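Putative aldehyde dehydrogenase AldY (Bacillus subtilis, PDB 4DNG) probably oxidises aldehydes to carboxylates using NAD(+), and may contribute to protecting the cell against stress from ethanol and related compounds. Local coordinates at residues D51-A56 against V203-L208; A110-A115 against S163-I168; A261-A266 against L418-K423; L339-Q344 against S375-T380. All coordinates share one frame; numbering follows the deposited sequence.

Contact 1: residues D51-A56 against V203-L208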
loop_
_atom_site.group_PDB
_atom_site.type_symbol
_atom_site.label_atom_id
_atom_site.label_comp_id
_atom_site.label_asym_id
_atom_site.label_seq_id
_atom_site.Cartn_x
_atom_site.Cartn_y
_atom_site.Cartn_z
ATOM N N ASP A 51 10.740 15.982 13.425
ATOM C CA ASP A 51 11.160 15.660 14.793
ATOM C C ASP A 51 10.071 16.118 15.791
ATOM O O ASP A 51 9.617 15.333 16.645
ATOM C CB ASP A 51 12.544 16.305 15.032
ATOM C CG ASP A 51 12.974 16.334 16.495
ATOM O OD1 ASP A 51 12.485 15.521 17.310
ATOM O OD2 ASP A 51 13.839 17.184 16.817
ATOM N N ILE A 52 9.639 17.376 15.655
ATOM C CA ILE A 52 8.576 17.939 16.471
ATOM C C ILE A 52 7.222 17.224 16.313
ATOM O O ILE A 52 6.491 17.034 17.294
ATOM C CB ILE A 52 8.411 19.433 16.163
ATOM C CG1 ILE A 52 9.540 20.236 16.811
ATOM C CG2 ILE A 52 7.066 19.931 16.658
ATOM C CD1 ILE A 52 9.713 21.627 16.225
ATOM N N ALA A 53 6.880 16.843 15.080
ATOM C CA ALA A 53 5.644 16.115 14.830
ATOM C C ALA A 53 5.632 14.721 15.495
ATOM O O ALA A 53 4.588 14.270 16.016
ATOM C CB ALA A 53 5.372 16.024 13.334
ATOM N N GLN A 54 6.792 14.057 15.496
ATOM C CA GLN A 54 6.931 12.748 16.146
ATOM C C GLN A 54 6.681 12.814 17.651
ATOM O O GLN A 54 6.014 11.934 18.224
ATOM C CB GLN A 54 8.301 12.137 15.882
ATOM C CG GLN A 54 8.442 10.722 16.419
ATOM C CD GLN A 54 9.659 10.020 15.851
ATOM O OE1 GLN A 54 9.539 8.971 15.195
ATOM N NE2 GLN A 54 10.842 10.597 16.085
ATOM N N LYS A 55 7.223 13.849 18.286
ATOM C CA LYS A 55 7.010 14.029 19.716
ATOM C C LYS A 55 5.514 14.233 19.976
ATOM O O LYS A 55 4.887 13.425 20.675
ATOM C CB LYS A 55 7.856 15.177 20.289
ATOM C CG LYS A 55 7.568 15.433 21.768
ATOM C CD LYS A 55 8.615 16.302 22.445
ATOM C CE LYS A 55 8.683 15.956 23.920
ATOM N NZ LYS A 55 9.962 16.410 24.537
ATOM N N ALA A 56 4.940 15.266 19.353
ATOM C CA ALA A 56 3.545 15.647 19.603
ATOM C C ALA A 56 2.548 14.510 19.384
ATOM O O ALA A 56 1.543 14.412 20.094
ATOM C CB ALA A 56 3.166 16.865 18.790
ATOM N N VAL A 203 1.156 19.103 16.346
ATOM C CA VAL A 203 0.298 18.100 15.681
ATOM C C VAL A 203 0.023 18.433 14.199
ATOM O O VAL A 203 -0.083 17.519 13.379
ATOM C CB VAL A 203 -1.021 17.829 16.442
ATOM C CG1 VAL A 203 -1.921 16.903 15.639
ATOM C CG2 VAL A 203 -0.733 17.203 17.794
ATOM N N LEU A 204 -0.102 19.725 13.876
ATOM C CA LEU A 204 -0.161 20.197 12.485
ATOM C C LEU A 204 0.954 21.182 12.154
ATOM O O LEU A 204 0.982 22.299 12.666
ATOM C CB LEU A 204 -1.497 20.866 12.169
ATOM C CG LEU A 204 -1.554 21.439 10.747
ATOM C CD1 LEU A 204 -1.240 20.343 9.731
ATOM C CD2 LEU A 204 -2.893 22.102 10.430
ATOM N N ASN A 205 1.847 20.784 11.259
ATOM C CA ASN A 205 2.907 21.662 10.840
ATOM C C ASN A 205 2.775 21.978 9.358
ATOM O O ASN A 205 2.635 21.062 8.543
ATOM C CB ASN A 205 4.245 21.015 11.173
ATOM C CG ASN A 205 4.376 20.704 12.657
ATOM O OD1 ASN A 205 4.709 21.578 13.463
ATOM N ND2 ASN A 205 4.079 19.463 13.032
ATOM N N VAL A 206 2.781 23.271 9.022
ATOM C CA VAL A 206 2.642 23.702 7.640
ATOM C C VAL A 206 3.905 24.408 7.156
ATOM O O VAL A 206 4.263 25.476 7.654
ATOM C CB VAL A 206 1.417 24.621 7.427
ATOM C CG1 VAL A 206 1.418 25.164 6.007
ATOM C CG2 VAL A 206 0.106 23.891 7.718
ATOM N N MET A 207 4.553 23.804 6.164
ATOM C CA MET A 207 5.821 24.259 5.626
ATOM C C MET A 207 5.667 25.133 4.401
ATOM O O MET A 207 5.086 24.715 3.391
ATOM C CB MET A 207 6.642 23.046 5.223
ATOM C CG MET A 207 6.798 22.081 6.387
ATOM S SD MET A 207 7.796 22.864 7.674
ATOM C CE MET A 207 7.135 21.938 9.042
ATOM N N LEU A 208 6.181 26.352 4.499
ATOM C CA LEU A 208 6.250 27.246 3.352
ATOM C C LEU A 208 7.661 27.194 2.810
ATOM O O LEU A 208 8.602 27.683 3.425
ATOM C CB LEU A 208 5.850 28.669 3.742
ATOM C CG LEU A 208 4.384 28.982 3.468
ATOM C CD1 LEU A 208 3.469 27.990 4.160
ATOM C CD2 LEU A 208 4.047 30.408 3.895
#
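Ile52, on helix 43-60, sets its CG2 branch against the amide of Asn205, 4.3 Å from OD1. Its branched chain also lies on Ile11 of the small strand 9-11, so it suits a place where the helix packs across strands 204-206 and 9-11. One residue on, Ala53 offers just a methyl group, whose CB lies 3.7 Å from Asn205 ND2; the small residue lets the helix come close to the amide. A helical turn later, Ala56 packs against Val203, with Ala56 CB 4.0 Å from Val203 CG2 and 3.9 Å from Val203 N. In Val203 that CG2 lies beside its own backbone N, anti to the carbonyl carbon, so the methyl and the backbone N both lie near the Ala56 CB.

Strand 204-206 pairs in parallel with strand 173-177 in the sheet of the Rossmann-type nucleotide-binding domain, and the helix covers its end. The buried amide of Asn205 is satisfied elsewhere: ND2 gives a bond to Gly202 O and a weak one to Val174 O, while OD1 accepts from Asn12 N. The helix therefore contributes only apolar cover to a polar group already spoken for, and adhesion here rests on van der Waals fit.

Contact 2: residues A110-A115 against S163-I168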
loop_
_atom_site.group_PDB
_atom_site.type_symbol
_atom_site.label_atom_id
_atom_site.label_comp_id
_atom_site.label_asym_id
_atom_site.label_seq_id
_atom_site.Cartn_x
_atom_site.Cartn_y
_atom_site.Cartn_z
ATOM N N ALA A 110 -17.238 19.836 4.333
ATOM C CA ALA A 110 -17.772 18.476 4.272
ATOM C C ALA A 110 -16.760 17.457 4.829
ATOM O O ALA A 110 -17.095 16.665 5.714
ATOM C CB ALA A 110 -18.209 18.117 2.858
ATOM N N ILE A 111 -15.521 17.521 4.353
ATOM C CA ILE A 111 -14.452 16.646 4.859
ATOM C C ILE A 111 -14.290 16.718 6.390
ATOM O O ILE A 111 -14.151 15.685 7.051
ATOM C CB ILE A 111 -13.123 16.936 4.151
ATOM C CG1 ILE A 111 -13.181 16.448 2.709
ATOM C CG2 ILE A 111 -11.960 16.277 4.865
ATOM C CD1 ILE A 111 -12.223 17.174 1.787
ATOM N N LEU A 112 -14.321 17.924 6.960
ATOM C CA LEU A 112 -14.252 18.046 8.418
ATOM C C LEU A 112 -15.482 17.452 9.119
ATOM O O LEU A 112 -15.356 16.808 10.158
ATOM C CB LEU A 112 -14.000 19.491 8.862
ATOM C CG LEU A 112 -12.550 19.969 8.832
ATOM C CD1 LEU A 112 -12.491 21.482 8.949
ATOM C CD2 LEU A 112 -11.731 19.316 9.940
ATOM N N ASP A 113 -16.663 17.663 8.542
ATOM C CA ASP A 113 -17.899 17.054 9.051
ATOM C C ASP A 113 -17.780 15.529 9.060
ATOM O O ASP A 113 -18.258 14.871 9.972
ATOM C CB ASP A 113 -19.101 17.468 8.191
ATOM C CG ASP A 113 -19.529 18.925 8.409
ATOM O OD1 ASP A 113 -19.104 19.542 9.414
ATOM O OD2 ASP A 113 -20.298 19.459 7.563
ATOM N N GLU A 114 -17.119 14.976 8.045
ATOM C CA GLU A 114 -17.038 13.533 7.874
ATOM C C GLU A 114 -16.079 12.948 8.895
ATOM O O GLU A 114 -16.394 11.941 9.530
ATOM C CB GLU A 114 -16.679 13.170 6.433
ATOM C CG GLU A 114 -16.663 11.675 6.115
ATOM C CD GLU A 114 -18.022 10.986 6.235
ATOM O OE1 GLU A 114 -19.066 11.604 5.911
ATOM O OE2 GLU A 114 -18.046 9.803 6.647
ATOM N N ALA A 115 -14.952 13.625 9.107
ATOM C CA ALA A 115 -13.956 13.212 10.105
ATOM C C ALA A 115 -14.526 12.959 11.503
ATOM O O ALA A 115 -14.171 11.975 12.163
ATOM C CB ALA A 115 -12.826 14.222 10.174
ATOM N N SER A 163 -6.230 15.197 3.590
ATOM C CA SER A 163 -5.255 14.427 4.350
ATOM C C SER A 163 -5.100 14.918 5.770
ATOM O O SER A 163 -4.870 14.127 6.693
ATOM C CB SER A 163 -3.896 14.400 3.657
ATOM O OG SER A 163 -4.048 13.852 2.368
ATOM N N ILE A 164 -5.191 16.223 5.948
ATOM C CA ILE A 164 -5.031 16.795 7.272
ATOM C C ILE A 164 -6.113 16.270 8.243
ATOM O O ILE A 164 -5.799 15.774 9.330
ATOM C CB ILE A 164 -4.984 18.331 7.198
ATOM C CG1 ILE A 164 -3.665 18.764 6.545
ATOM C CG2 ILE A 164 -5.194 18.928 8.574
ATOM C CD1 ILE A 164 -3.635 20.192 6.041
ATOM N N ALA A 165 -7.372 16.309 7.829
ATOM C CA ALA A 165 -8.461 16.068 8.798
ATOM C C ALA A 165 -8.581 14.606 9.294
ATOM O O ALA A 165 -8.691 14.372 10.491
ATOM C CB ALA A 165 -9.792 16.614 8.277
ATOM N N PRO A 166 -8.552 13.616 8.382
ATOM C CA PRO A 166 -8.470 12.231 8.880
ATOM C C PRO A 166 -7.217 11.954 9.723
ATOM O O PRO A 166 -7.299 11.301 10.765
ATOM C CB PRO A 166 -8.437 11.389 7.602
ATOM C CG PRO A 166 -8.328 12.356 6.462
ATOM C CD PRO A 166 -8.865 13.665 6.945
ATOM N N ALA A 167 -6.071 12.461 9.286
ATOM C CA ALA A 167 -4.837 12.301 10.041
ATOM C C ALA A 167 -5.024 12.714 11.497
ATOM O O ALA A 167 -4.791 11.929 12.423
ATOM C CB ALA A 167 -3.730 13.120 9.414
ATOM N N ILE A 168 -5.441 13.961 11.685
ATOM C CA ILE A 168 -5.641 14.495 13.018
ATOM C C ILE A 168 -6.781 13.779 13.775
ATOM O O ILE A 168 -6.665 13.515 14.969
ATOM C CB ILE A 168 -5.838 16.024 12.966
ATOM C CG1 ILE A 168 -4.490 16.684 12.652
ATOM C CG2 ILE A 168 -6.459 16.541 14.264
ATOM C CD1 ILE A 168 -4.609 18.093 12.114
#
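Ile111 holds CG1 beside its backbone N (chi1 -71°), an orientation that sets the CG2 branch anti to that N and directs it at Ala165, with CG2 4.1 Å from the CB of the alanine. Leu112 likewise keeps CG beside the backbone N, and its chi2 of 166° sends CD1 out opposite CA and leaves CD2 as the branch turned to Ala165, although its CB starts off along the flank of the helix. CD2 ends 3.7 Å from Ala165 CB, the nearest approach across the contact. Ala115, one turn beyond Ile111, adds its CB 4.3 Å from the CB of Ala165 and 4.1 Å from Ala165 O. A single methyl is thus enclosed by three apolar side chains, and a small residue suits a spot where the two axes, only 14° from parallel, approach to 9.1 Å.

Helix 156-169 forms the crossover between strands 135-150 and 173-177, neighbours in the parallel part of the sheet, as in the beta-alpha-beta units of a Rossmann-type fold; helix 98-118 packs on its outer side. Pro166 can sit within helix 156-169 although it lacks an N-H, and the helix is kinked there. Farther out, Leu112 reaches Leu72 and Leu79 of helix 65-81 and Phe194 of helix 183-196. The Ile111 side chain is about 10 Å from that of Glu253, a predicted active-site residue.

Contact 3: residues A261-A266 against L418-K423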
loop_
_atom_site.group_PDB
_atom_site.type_symbol
_atom_site.label_atom_id
_atom_site.label_comp_id
_atom_site.label_asym_id
_atom_site.label_seq_id
_atom_site.Cartn_x
_atom_site.Cartn_y
_atom_site.Cartn_z
ATOM N N ALA A 261 -18.210 9.366 -20.822
ATOM C CA ALA A 261 -18.863 8.625 -21.908
ATOM C C ALA A 261 -20.347 8.931 -21.977
ATOM O O ALA A 261 -21.037 8.893 -20.964
ATOM C CB ALA A 261 -18.624 7.121 -21.796
ATOM N N VAL A 262 -20.818 9.213 -23.191
ATOM C CA VAL A 262 -22.195 9.616 -23.463
ATOM C C VAL A 262 -22.796 8.629 -24.461
ATOM O O VAL A 262 -22.550 8.706 -25.675
ATOM C CB VAL A 262 -22.247 11.061 -24.021
ATOM C CG1 VAL A 262 -23.649 11.418 -24.516
ATOM C CG2 VAL A 262 -21.767 12.056 -22.980
ATOM N N LEU A 263 -23.583 7.698 -23.935
ATOM C CA LEU A 263 -24.030 6.548 -24.704
ATOM C C LEU A 263 -25.262 6.878 -25.542
ATOM O O LEU A 263 -25.891 7.921 -25.343
ATOM C CB LEU A 263 -24.297 5.357 -23.773
ATOM C CG LEU A 263 -23.258 4.919 -22.727
ATOM C CD1 LEU A 263 -23.602 3.522 -22.224
ATOM C CD2 LEU A 263 -21.831 4.952 -23.255
ATOM N N SER A 264 -25.607 5.978 -26.469
ATOM C CA SER A 264 -26.691 6.209 -27.427
ATOM C C SER A 264 -28.043 6.587 -26.795
ATOM O O SER A 264 -28.733 7.470 -27.293
ATOM C CB SER A 264 -26.846 5.019 -28.378
ATOM O OG SER A 264 -26.911 3.793 -27.678
ATOM N N ASP A 265 -28.411 5.941 -25.698
ATOM C CA ASP A 265 -29.696 6.249 -25.069
ATOM C C ASP A 265 -29.682 7.480 -24.132
ATOM O O ASP A 265 -30.736 7.941 -23.702
ATOM C CB ASP A 265 -30.310 5.006 -24.399
ATOM C CG ASP A 265 -29.422 4.418 -23.327
ATOM O OD1 ASP A 265 -28.310 4.948 -23.117
ATOM O OD2 ASP A 265 -29.836 3.418 -22.702
ATOM N N ALA A 266 -28.501 8.017 -23.835
ATOM C CA ALA A 266 -28.377 9.167 -22.920
ATOM C C ALA A 266 -29.313 10.336 -23.209
ATOM O O ALA A 266 -29.683 10.593 -24.359
ATOM C CB ALA A 266 -26.953 9.677 -22.907
ATOM N N LEU A 418 -30.336 2.533 -16.588
ATOM C CA LEU A 418 -29.582 2.510 -15.321
ATOM C C LEU A 418 -28.960 1.147 -14.975
ATOM O O LEU A 418 -27.915 1.092 -14.318
ATOM C CB LEU A 418 -30.437 3.026 -14.155
ATOM C CG LEU A 418 -30.917 4.483 -14.162
ATOM C CD1 LEU A 418 -31.717 4.752 -12.897
ATOM C CD2 LEU A 418 -29.773 5.482 -14.306
ATOM N N GLU A 419 -29.599 0.066 -15.415
ATOM C CA GLU A 419 -29.004 -1.269 -15.342
ATOM C C GLU A 419 -27.771 -1.352 -16.251
ATOM O O GLU A 419 -26.725 -1.872 -15.834
ATOM C CB GLU A 419 -30.018 -2.364 -15.724
ATOM C CG GLU A 419 -31.085 -2.670 -14.676
ATOM C CD GLU A 419 -32.026 -3.811 -15.078
ATOM O OE1 GLU A 419 -31.707 -4.575 -16.018
ATOM O OE2 GLU A 419 -33.096 -3.955 -14.444
ATOM N N LYS A 420 -27.909 -0.834 -17.479
ATOM C CA LYS A 420 -26.849 -0.823 -18.506
ATOM C C LYS A 420 -25.655 0.029 -18.087
ATOM O O LYS A 420 -24.504 -0.321 -18.358
ATOM C CB LYS A 420 -27.431 -0.292 -19.815
ATOM C CG LYS A 420 -26.515 -0.177 -21.023
ATOM C CD LYS A 420 -27.245 0.614 -22.115
ATOM C CE LYS A 420 -26.511 0.614 -23.451
ATOM N NZ LYS A 420 -26.768 -0.623 -24.263
ATOM N N GLY A 421 -25.933 1.155 -17.439
ATOM C CA GLY A 421 -24.873 2.015 -16.921
ATOM C C GLY A 421 -24.067 1.379 -15.797
ATOM O O GLY A 421 -22.849 1.561 -15.720
ATOM N N GLU A 422 -24.747 0.631 -14.931
ATOM C CA GLU A 422 -24.091 -0.012 -13.814
ATOM C C GLU A 422 -23.210 -1.150 -14.310
ATOM O O GLU A 422 -22.143 -1.406 -13.752
ATOM C CB GLU A 422 -25.117 -0.517 -12.811
ATOM C CG GLU A 422 -24.512 -1.100 -11.548
ATOM C CD GLU A 422 -25.559 -1.652 -10.613
ATOM O OE1 GLU A 422 -26.288 -0.855 -9.985
ATOM O OE2 GLU A 422 -25.653 -2.889 -10.516
ATOM N N LYS A 423 -23.640 -1.818 -15.370
ATOM C CA LYS A 423 -22.907 -2.984 -15.853
ATOM C C LYS A 423 -21.705 -2.577 -16.687
ATOM O O LYS A 423 -20.674 -3.266 -16.690
ATOM C CB LYS A 423 -23.833 -3.970 -16.587
ATOM C CG LYS A 423 -24.332 -5.137 -15.724
ATOM C CD LYS A 423 -25.155 -4.704 -14.504
ATOM C CE LYS A 423 -25.629 -5.890 -13.663
ATOM N NZ LYS A 423 -24.542 -6.532 -12.865
#
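Lys420, on the first turn of helix 418-425, lays its aliphatic chain along Leu263 and Asp265 at the end of strand 258-262. This is the alpha/beta catalytic domain of the aldehyde dehydrogenase fold: strands 258-262 and 410-414 run parallel, and the helix begins the crossover from strand 410-414 to strand 432-435. Lys420 has the most surface buried here. Its CG is anti to the backbone N (chi1 179°) and the chain stays extended as far as CE, which reaches the methyl CD1 of Leu263 at 4.3 Å. The leucine suits this spot because it also packs on Val413 and on Ala398 and Ile399 of helix 395-403.

After Leu263 the chain reverses in a type I turn, closed by Ala266 N to Leu263 O at 3.0 Å, and the turn presents Asp265. This carboxylate runs alongside the lysine, pointing the other way, and is held by the loop leading into the helix: OD1 bonds to Thr415 OG1 and weakly to Ser416 N, while OD2 has a weak bond with Asp417 N. Lys420 NZ has a long, weak ion pair with Asp395 OD2. Asp265 OD2 lies 3.9 Å from Lys420 CD but 5.3 Å from NZ, so it touches the methylene and not the charge.

Contact 4: residues L339-Q344 against S375-T380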
loop_
_atom_site.group_PDB
_atom_site.type_symbol
_atom_site.label_atom_id
_atom_site.label_comp_id
_atom_site.label_asym_id
_atom_site.label_seq_id
_atom_site.Cartn_x
_atom_site.Cartn_y
_atom_site.Cartn_z
ATOM N N LEU A 339 -0.951 26.236 -24.989
ATOM C CA LEU A 339 -0.863 26.705 -26.348
ATOM C C LEU A 339 -0.039 25.787 -27.244
ATOM O O LEU A 339 -0.440 25.523 -28.373
ATOM C CB LEU A 339 -0.310 28.116 -26.380
ATOM C CG LEU A 339 -1.305 29.194 -25.946
ATOM C CD1 LEU A 339 -0.608 30.549 -25.916
ATOM C CD2 LEU A 339 -2.539 29.237 -26.842
ATOM N N GLU A 340 1.090 25.290 -26.742
ATOM C CA GLU A 340 1.928 24.383 -27.534
ATOM C C GLU A 340 1.167 23.085 -27.856
ATOM O O GLU A 340 1.302 22.545 -28.954
ATOM C CB GLU A 340 3.284 24.112 -26.854
ATOM C CG GLU A 340 3.490 22.688 -26.342
ATOM C CD GLU A 340 4.710 22.525 -25.449
ATOM O OE1 GLU A 340 5.610 23.396 -25.474
ATOM O OE2 GLU A 340 4.769 21.513 -24.716
ATOM N N ILE A 341 0.366 22.612 -26.900
ATOM C CA ILE A 341 -0.520 21.456 -27.096
ATOM C C ILE A 341 -1.574 21.738 -28.170
ATOM O O ILE A 341 -1.926 20.867 -28.966
ATOM C CB ILE A 341 -1.204 21.050 -25.762
ATOM C CG1 ILE A 341 -0.204 20.384 -24.807
ATOM C CG2 ILE A 341 -2.399 20.134 -25.986
ATOM C CD1 ILE A 341 0.746 19.381 -25.443
ATOM N N ILE A 342 -2.067 22.969 -28.185
ATOM C CA ILE A 342 -3.099 23.366 -29.122
ATOM C C ILE A 342 -2.507 23.424 -30.527
ATOM O O ILE A 342 -3.175 23.065 -31.502
ATOM C CB ILE A 342 -3.749 24.702 -28.701
ATOM C CG1 ILE A 342 -4.603 24.485 -27.451
ATOM C CG2 ILE A 342 -4.583 25.308 -29.831
ATOM C CD1 ILE A 342 -5.127 25.757 -26.810
ATOM N N GLU A 343 -1.250 23.859 -30.616
ATOM C CA GLU A 343 -0.523 23.881 -31.885
ATOM C C GLU A 343 -0.307 22.459 -32.407
ATOM O O GLU A 343 -0.474 22.187 -33.610
ATOM C CB GLU A 343 0.807 24.633 -31.750
ATOM C CG GLU A 343 0.650 26.147 -31.720
ATOM C CD GLU A 343 -0.325 26.660 -32.777
ATOM O OE1 GLU A 343 -0.034 26.545 -33.992
ATOM O OE2 GLU A 343 -1.392 27.183 -32.391
ATOM N N GLN A 344 0.033 21.564 -31.480
ATOM C CA GLN A 344 0.202 20.152 -31.766
ATOM C C GLN A 344 -1.023 19.564 -32.482
ATOM O O GLN A 344 -0.875 18.921 -33.519
ATOM C CB GLN A 344 0.502 19.381 -30.475
ATOM C CG GLN A 344 0.975 17.951 -30.687
ATOM C CD GLN A 344 2.348 17.870 -31.338
ATOM O OE1 GLN A 344 2.598 18.465 -32.391
ATOM N NE2 GLN A 344 3.247 17.122 -30.711
ATOM N N SER A 375 -4.978 10.031 -29.463
ATOM C CA SER A 375 -4.412 11.291 -29.929
ATOM C C SER A 375 -3.608 11.956 -28.843
ATOM O O SER A 375 -3.786 11.659 -27.662
ATOM C CB SER A 375 -5.515 12.248 -30.387
ATOM O OG SER A 375 -5.891 11.989 -31.724
ATOM N N LYS A 376 -2.735 12.874 -29.247
ATOM C CA LYS A 376 -1.952 13.640 -28.295
ATOM C C LYS A 376 -2.850 14.469 -27.381
ATOM O O LYS A 376 -2.732 14.380 -26.158
ATOM C CB LYS A 376 -0.904 14.492 -29.011
ATOM C CG LYS A 376 0.375 13.720 -29.293
ATOM C CD LYS A 376 1.187 14.334 -30.422
ATOM C CE LYS A 376 2.376 13.455 -30.783
ATOM N NZ LYS A 376 2.917 13.757 -32.141
ATOM N N ILE A 377 -3.763 15.244 -27.966
ATOM C CA ILE A 377 -4.680 16.080 -27.170
ATOM C C ILE A 377 -5.657 15.264 -26.318
ATOM O O ILE A 377 -6.079 15.713 -25.252
ATOM C CB ILE A 377 -5.468 17.104 -28.022
ATOM C CG1 ILE A 377 -5.549 16.661 -29.480
ATOM C CG2 ILE A 377 -4.853 18.490 -27.920
ATOM C CD1 ILE A 377 -6.713 15.739 -29.773
ATOM N N ALA A 378 -6.011 14.072 -26.793
ATOM C CA ALA A 378 -6.884 13.172 -26.039
ATOM C C ALA A 378 -6.166 12.561 -24.832
ATOM O O ALA A 378 -6.712 12.551 -23.728
ATOM C CB ALA A 378 -7.448 12.082 -26.943
ATOM N N GLN A 379 -4.943 12.071 -25.044
ATOM C CA GLN A 379 -4.206 11.323 -24.011
ATOM C C GLN A 379 -3.498 12.188 -22.946
ATOM O O GLN A 379 -3.063 11.674 -21.909
ATOM C CB GLN A 379 -3.200 10.353 -24.656
ATOM C CG GLN A 379 -3.785 9.368 -25.663
ATOM C CD GLN A 379 -4.616 8.259 -25.037
ATOM O OE1 GLN A 379 -4.961 8.298 -23.850
ATOM N NE2 GLN A 379 -4.949 7.257 -25.845
ATOM N N THR A 380 -3.485 13.488 -23.155
ATOM C CA THR A 380 -2.703 14.375 -22.329
ATOM C C THR A 380 -3.460 15.065 -21.204
ATOM O O THR A 380 -4.520 15.621 -21.411
ATOM C CB THR A 380 -2.063 15.435 -23.218
ATOM O OG1 THR A 380 -1.348 14.780 -24.272
ATOM C CG2 THR A 380 -1.118 16.290 -22.415
#
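Ile341 and Ile377 meet methyl to methyl, CG2 to CG2 at 3.5 Å, the two side chains lying alongside, head to tail. In Ile341 that CG2 is anti to the backbone N, which points the branch at the short helix 376-379; CG2 of Ile377 also comes 3.9 Å from Ile341 O. Beside this apolar pair, Gln344 lies slantwise over Lys376. A bend at chi2 (68°) folds the amide back over the extended lysine chain, placing Gln344 CG 3.6 Å and NE2 3.5 Å from Lys376 CD. The amide thus rests on methylenes, a role that glutamine, half apolar and half polar, fills well at a partly exposed edge. With an alanine in place of Gln344, the methylenes of Lys376 would probably lose their cover on this side and the lysine chain would be freer to swing.

Farther out, Ile377 also packs on Ala371 and on Thr388 of strand 386-392. Ile342, turned the other way from helix 332-347, packs on Tyr366 and Phe368 of strand 362-369 and on Ile386. Both helices pack on strand 386-392, and helix 376-379 lies in the connection between the parallel strands 362-369 and 386-392, as in the layered alpha/beta catalytic domain of aldehyde dehydrogenases.

How the contacts relate
From the N terminus, helix 43-60 meets strand 204-206 in contact 1, closing a long loop in which contact 2 is nested, helix 98-118 having met helix 156-169 on the way. The two touch, Val203 CG1 lying 3.9 Å from Ile168 CG1, so both belong to one body around the Rossmann-type sheet. The chain then enters the second sheet, where contact 3 ties the end of strand 258-262 to helix 418-425. Inside that loop contact 4 joins helix 332-347 to helix 376-379, with nearest atoms about 12 Å from contact 3. The two nested pairs follow in series without crossing, and contacts 1 and 3 lie with centres 48 Å apart.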